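Long-range contacts in GMP reductase (Trypanosoma brucei brucei, PDB 6JIG), which probably catalyses the NADPH-dependent reductive deamination of GMP to IMP, and binds guanine nucleotides at a second site in its paired CBS domains: residues 235-240 against 258-263; 253-258 against 285-290. The protein carries 1 engineered substitution. All blocks are in the same frame, centred on the assembly; numbering follows the deposited sequence.

Contact 1: 235-240 against 258-263; sequences VGVKKD and VDIAHG
Val235 O draws two donors from the neighbouring strand: the backbone N of Asp259, at 3.1 Å, and more loosely the CA-H of Val258, whose CA lies 3.5 Å from the same oxygen. The N-H...O hydrogen bond is fairly straight, with an angle of 155° at the hydrogen, and its donor sits almost on the extension of the carbonyl. Val235 and Val258 form the parallel bridge here, their CA atoms 5.2 Å apart, and their side chains leave the sheet on the same face, where the CG2 methyls touch at 4.1 Å. Beyond the bridge the backbone of 235-240 leaves the sheet through Gly236, and Val237 turns back toward the other segment. Its CG1, anti to its own carbonyl carbon (chi1 -62°), meets Val258 CG1 at 3.7 Å and Ile260 CG2 at 3.8 Å, and its side chain crosses both of theirs at about a right angle. The contact lies at the C-terminal end of the strands of a TIM barrel: strands 232-235 and 255-259 are joined by helix 239-251 in a beta-alpha-beta unit, and the loops after the strands border the active site. Helix 266-277 covers the apolar cluster, Leu267 and Met271 lying against Val237 and Cys268 against Ile260. Asp259 sends its carboxylate away from this cluster, where OD2 forms a salt bridge with Lys309 and a hydrogen bond with Asn53; its side chain lies about 5 Å from the bound GMP. Asp259, Ile260 and Ala261 are predicted to bind the dinucleotide cofactor, while the ring of His262 meets that of Tyr457 of a neighbouring subunit, their planes at about 35°.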
loop_
_atom_site.group_PDB
_atom_site.type_symbol
_atom_site.label_atom_id
_atom_site.label_comp_id
_atom_site.label_asym_id
_atom_site.label_seq_id
_atom_site.Cartn_x
_atom_site.Cartn_y
_atom_site.Cartn_z
ATOM N N VAL A 235 -40.819 17.174 7.671
ATOM C CA VAL A 235 -41.731 16.376 8.487
ATOM C C VAL A 235 -41.866 14.997 7.860
ATOM O O VAL A 235 -41.611 14.800 6.670
ATOM C CB VAL A 235 -43.130 17.010 8.611
ATOM C CG1 VAL A 235 -43.034 18.405 9.203
ATOM C CG2 VAL A 235 -43.836 17.014 7.247
ATOM N N GLY A 236 -42.303 14.044 8.673
ATOM C CA GLY A 236 -42.614 12.701 8.225
ATOM C C GLY A 236 -44.075 12.546 7.867
ATOM O O GLY A 236 -44.756 13.510 7.503
ATOM N N VAL A 237 -44.575 11.314 7.974
ATOM C CA VAL A 237 -45.909 11.016 7.466
ATOM C C VAL A 237 -46.751 10.350 8.547
ATOM O O VAL A 237 -47.839 9.838 8.261
ATOM C CB VAL A 237 -45.851 10.121 6.213
ATOM C CG1 VAL A 237 -45.102 10.834 5.086
ATOM C CG2 VAL A 237 -45.205 8.777 6.544
ATOM N N LYS A 238 -46.245 10.331 9.778
ATOM C CA LYS A 238 -46.954 9.696 10.877
ATOM C C LYS A 238 -47.988 10.662 11.462
ATOM O O LYS A 238 -48.000 11.862 11.164
ATOM C CB LYS A 238 -45.973 9.231 11.952
ATOM C CG LYS A 238 -45.151 7.998 11.571
ATOM N N LYS A 239 -48.874 10.119 12.301
ATOM C CA LYS A 239 -49.926 10.936 12.896
ATOM C C LYS A 239 -49.336 12.142 13.615
ATOM O O LYS A 239 -49.798 13.273 13.438
ATOM C CB LYS A 239 -50.768 10.083 13.855
ATOM N N ASP A 240 -48.279 11.924 14.399
ATOM C CA ASP A 240 -47.666 13.007 15.154
ATOM C C ASP A 240 -46.970 14.037 14.266
ATOM O O ASP A 240 -46.750 15.168 14.711
ATOM C CB ASP A 240 -46.666 12.433 16.154
ATOM C CG ASP A 240 -46.117 13.487 17.097
ATOM O OD1 ASP A 240 -46.922 14.261 17.670
ATOM O OD2 ASP A 240 -44.879 13.543 17.268
ATOM N N VAL A 258 -42.297 17.150 3.095
ATOM C CA VAL A 258 -42.657 15.778 3.443
ATOM C C VAL A 258 -41.581 14.873 2.869
ATOM O O VAL A 258 -41.398 14.828 1.651
ATOM C CB VAL A 258 -44.032 15.398 2.878
ATOM C CG1 VAL A 258 -44.335 13.942 3.190
ATOM C CG2 VAL A 258 -45.093 16.304 3.429
ATOM N N ASP A 259 -40.878 14.139 3.732
ATOM C CA ASP A 259 -39.667 13.446 3.296
ATOM C C ASP A 259 -39.660 12.034 3.856
ATOM O O ASP A 259 -39.455 11.841 5.059
ATOM C CB ASP A 259 -38.408 14.206 3.720
ATOM C CG ASP A 259 -37.160 13.715 2.986
ATOM O OD1 ASP A 259 -37.252 12.702 2.259
ATOM O OD2 ASP A 259 -36.085 14.321 3.136
ATOM N N ILE A 260 -39.878 11.052 2.980
ATOM C CA ILE A 260 -39.691 9.648 3.315
ATOM C C ILE A 260 -39.002 8.964 2.141
ATOM O O ILE A 260 -39.027 9.443 1.005
ATOM C CB ILE A 260 -41.010 8.925 3.658
ATOM C CG1 ILE A 260 -42.026 9.049 2.528
ATOM C CG2 ILE A 260 -41.591 9.442 4.982
ATOM C CD1 ILE A 260 -43.257 8.182 2.810
ATOM N N ALA A 261 -38.352 7.841 2.434
ATOM C CA ALA A 261 -37.539 7.181 1.412
ATOM C C ALA A 261 -38.359 6.842 0.170
ATOM O O ALA A 261 -37.906 7.051 -0.961
ATOM C CB ALA A 261 -36.898 5.917 1.991
ATOM N N HIS A 262 -39.565 6.320 0.351
ATOM C CA HIS A 262 -40.404 5.905 -0.772
ATOM C C HIS A 262 -41.612 6.845 -0.851
ATOM O O HIS A 262 -42.679 6.561 -0.310
ATOM C CB HIS A 262 -40.816 4.429 -0.625
ATOM C CG HIS A 262 -41.476 3.862 -1.844
ATOM N ND1 HIS A 262 -41.417 4.478 -3.074
ATOM C CD2 HIS A 262 -42.245 2.757 -2.013
ATOM C CE1 HIS A 262 -42.095 3.764 -3.957
ATOM N NE2 HIS A 262 -42.614 2.720 -3.339
ATOM N N GLY A 263 -41.433 7.968 -1.553
ATOM C CA GLY A 263 -42.472 8.984 -1.671
ATOM C C GLY A 263 -43.653 8.582 -2.533
ATOM O O GLY A 263 -44.720 9.184 -2.415
#

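Contact 2: 253-258 against 285-290; sequences ADVLVV and DIIAGN
Four backbone hydrogen bonds join Leu256 and Val258 to strand 285-290. Leu256 donates its N-H to Asp285 O and accepts that of Ile287 at its own O, the N and O of the second bond 2.9 Å apart and the bond nearly straight (172°). Val258 repeats the pattern two residues on: its N reaches Ile287 O at 2.7 Å, the donor tilted 23° from the carbonyl plane, and its O accepts Gly289 N at 3.0 Å. Before the first of these bonds a water takes over, donating to Asp254 O at 2.7 Å and accepting from Asp285 N at 2.9 Å.

Apolar contacts divide between the two faces. On one, Leu256 and Ile286 lie side by side, CD1 to CD1 at 3.9 Å, and Val258 CG2 meets Ile286 CG2; helices 239-251 and 266-277 cover this face. On the other, Val257 CG2 packs on Ile287 CB at 4.2 Å, within the barrel, where Leu39 and Ser40 lie against Ile287.

Among the charged groups, Asp285 OD2 is held by Asn42 N and Ser40 OG, and Asp254 pairs with Lys92. Adjacent parallel strands linked through helix 266-277 make this a beta-alpha-beta unit of the TIM barrel, its second strand carrying Asn290, which touches GMP.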
loop_
_atom_site.group_PDB
_atom_site.type_symbol
_atom_site.label_atom_id
_atom_site.label_comp_id
_atom_site.label_asym_id
_atom_site.label_seq_id
_atom_site.Cartn_x
_atom_site.Cartn_y
_atom_site.Cartn_z
ATOM N N ALA A 253 -41.791 28.552 9.555
ATOM C CA ALA A 253 -41.388 27.767 8.384
ATOM C C ALA A 253 -41.987 28.360 7.118
ATOM O O ALA A 253 -43.191 28.613 7.045
ATOM C CB ALA A 253 -41.841 26.311 8.537
ATOM N N ASP A 254 -41.142 28.587 6.123
ATOM C CA ASP A 254 -41.597 29.143 4.860
ATOM C C ASP A 254 -42.076 28.080 3.882
ATOM O O ASP A 254 -42.880 28.389 2.994
ATOM C CB ASP A 254 -40.472 29.967 4.237
ATOM C CG ASP A 254 -40.093 31.146 5.101
ATOM O OD1 ASP A 254 -40.941 32.059 5.209
ATOM O OD2 ASP A 254 -38.981 31.157 5.696
ATOM N N VAL A 255 -41.585 26.846 4.022
ATOM C CA VAL A 255 -42.071 25.686 3.281
ATOM C C VAL A 255 -41.935 24.482 4.191
ATOM O O VAL A 255 -41.094 24.451 5.097
ATOM C CB VAL A 255 -41.302 25.412 1.958
ATOM C CG1 VAL A 255 -41.502 26.522 0.962
ATOM C CG2 VAL A 255 -39.812 25.214 2.223
ATOM N N LEU A 256 -42.765 23.484 3.945
ATOM C CA LEU A 256 -42.627 22.195 4.601
ATOM C C LEU A 256 -42.193 21.165 3.568
ATOM O O LEU A 256 -42.601 21.224 2.405
ATOM C CB LEU A 256 -43.945 21.743 5.232
ATOM C CG LEU A 256 -44.458 22.583 6.400
ATOM C CD1 LEU A 256 -45.836 22.099 6.797
ATOM C CD2 LEU A 256 -43.492 22.502 7.570
ATOM N N VAL A 257 -41.380 20.206 3.999
ATOM C CA VAL A 257 -40.909 19.142 3.115
ATOM C C VAL A 257 -41.325 17.809 3.720
ATOM O O VAL A 257 -40.764 17.382 4.736
ATOM C CB VAL A 257 -39.391 19.193 2.899
ATOM C CG1 VAL A 257 -38.954 18.065 1.943
ATOM C CG2 VAL A 257 -38.957 20.578 2.390
ATOM N N VAL A 258 -42.297 17.150 3.095
ATOM C CA VAL A 258 -42.657 15.778 3.443
ATOM C C VAL A 258 -41.581 14.873 2.869
ATOM O O VAL A 258 -41.398 14.828 1.651
ATOM C CB VAL A 258 -44.032 15.398 2.878
ATOM C CG1 VAL A 258 -44.335 13.942 3.190
ATOM C CG2 VAL A 258 -45.093 16.304 3.429
ATOM N N ASP A 285 -46.150 26.405 1.138
ATOM C CA ASP A 285 -45.943 25.387 0.115
ATOM C C ASP A 285 -45.551 24.055 0.746
ATOM O O ASP A 285 -44.778 24.004 1.707
ATOM C CB ASP A 285 -44.861 25.839 -0.859
ATOM C CG ASP A 285 -45.392 26.758 -1.947
ATOM O OD1 ASP A 285 -46.574 27.168 -1.886
ATOM O OD2 ASP A 285 -44.611 27.085 -2.857
ATOM N N ILE A 286 -46.086 22.977 0.186
ATOM C CA ILE A 286 -45.824 21.618 0.640
ATOM C C ILE A 286 -45.010 20.926 -0.452
ATOM O O ILE A 286 -45.513 20.695 -1.557
ATOM C CB ILE A 286 -47.120 20.850 0.922
ATOM C CG1 ILE A 286 -48.042 21.654 1.858
ATOM C CG2 ILE A 286 -46.808 19.480 1.541
ATOM C CD1 ILE A 286 -47.403 22.003 3.193
ATOM N N ILE A 287 -43.763 20.590 -0.128
ATOM C CA ILE A 287 -42.870 19.817 -0.996
ATOM C C ILE A 287 -42.902 18.374 -0.515
ATOM O O ILE A 287 -43.058 18.116 0.690
ATOM C CB ILE A 287 -41.447 20.409 -0.959
ATOM C CG1 ILE A 287 -41.485 21.874 -1.420
ATOM C CG2 ILE A 287 -40.443 19.577 -1.841
ATOM C CD1 ILE A 287 -40.197 22.641 -1.168
ATOM N N ALA A 288 -42.798 17.421 -1.447
ATOM C CA ALA A 288 -42.892 16.013 -1.076
ATOM C C ALA A 288 -41.910 15.181 -1.894
ATOM O O ALA A 288 -41.629 15.486 -3.050
ATOM C CB ALA A 288 -44.298 15.457 -1.285
ATOM N N GLY A 289 -41.414 14.122 -1.271
ATOM C CA GLY A 289 -40.512 13.171 -1.904
ATOM C C GLY A 289 -40.279 12.039 -0.925
ATOM O O GLY A 289 -40.848 12.024 0.172
ATOM N N ASN A 290 -39.413 11.092 -1.309
ATOM C CA ASN A 290 -38.605 11.152 -2.529
ATOM C C ASN A 290 -39.121 10.192 -3.593
ATOM O O ASN A 290 -39.580 9.087 -3.283
ATOM C CB ASN A 290 -37.143 10.820 -2.210
ATOM C CG ASN A 290 -36.342 12.046 -1.836
ATOM O OD1 ASN A 290 -36.888 13.012 -1.305
ATOM N ND2 ASN A 290 -35.046 12.031 -2.144
HETATM O O HOH W 1 -44.646 28.879 1.079
#

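Overall arrangement
Contacts 1 and 2 have centres about 10 Å apart and share strand 255-259, with Val258 common to both. Contact 1 joins it to the end of strand 232-235, and contact 2 to strand 285-291, so three consecutive strands of the eight-stranded parallel barrel are tied in sequence. Along the chain the segments alternate: 235-240, 253-258, 258-263, 285-290. The loop after strand 255-259 also meets the end of contact 2 directly, with probable hydrogen bonds from Asn290 N to Ile260 O and from Gly263 N to Asn290 O. Successive beta-alpha-beta units thus bring the predicted cofactor-binding segment alongside the GMP pocket.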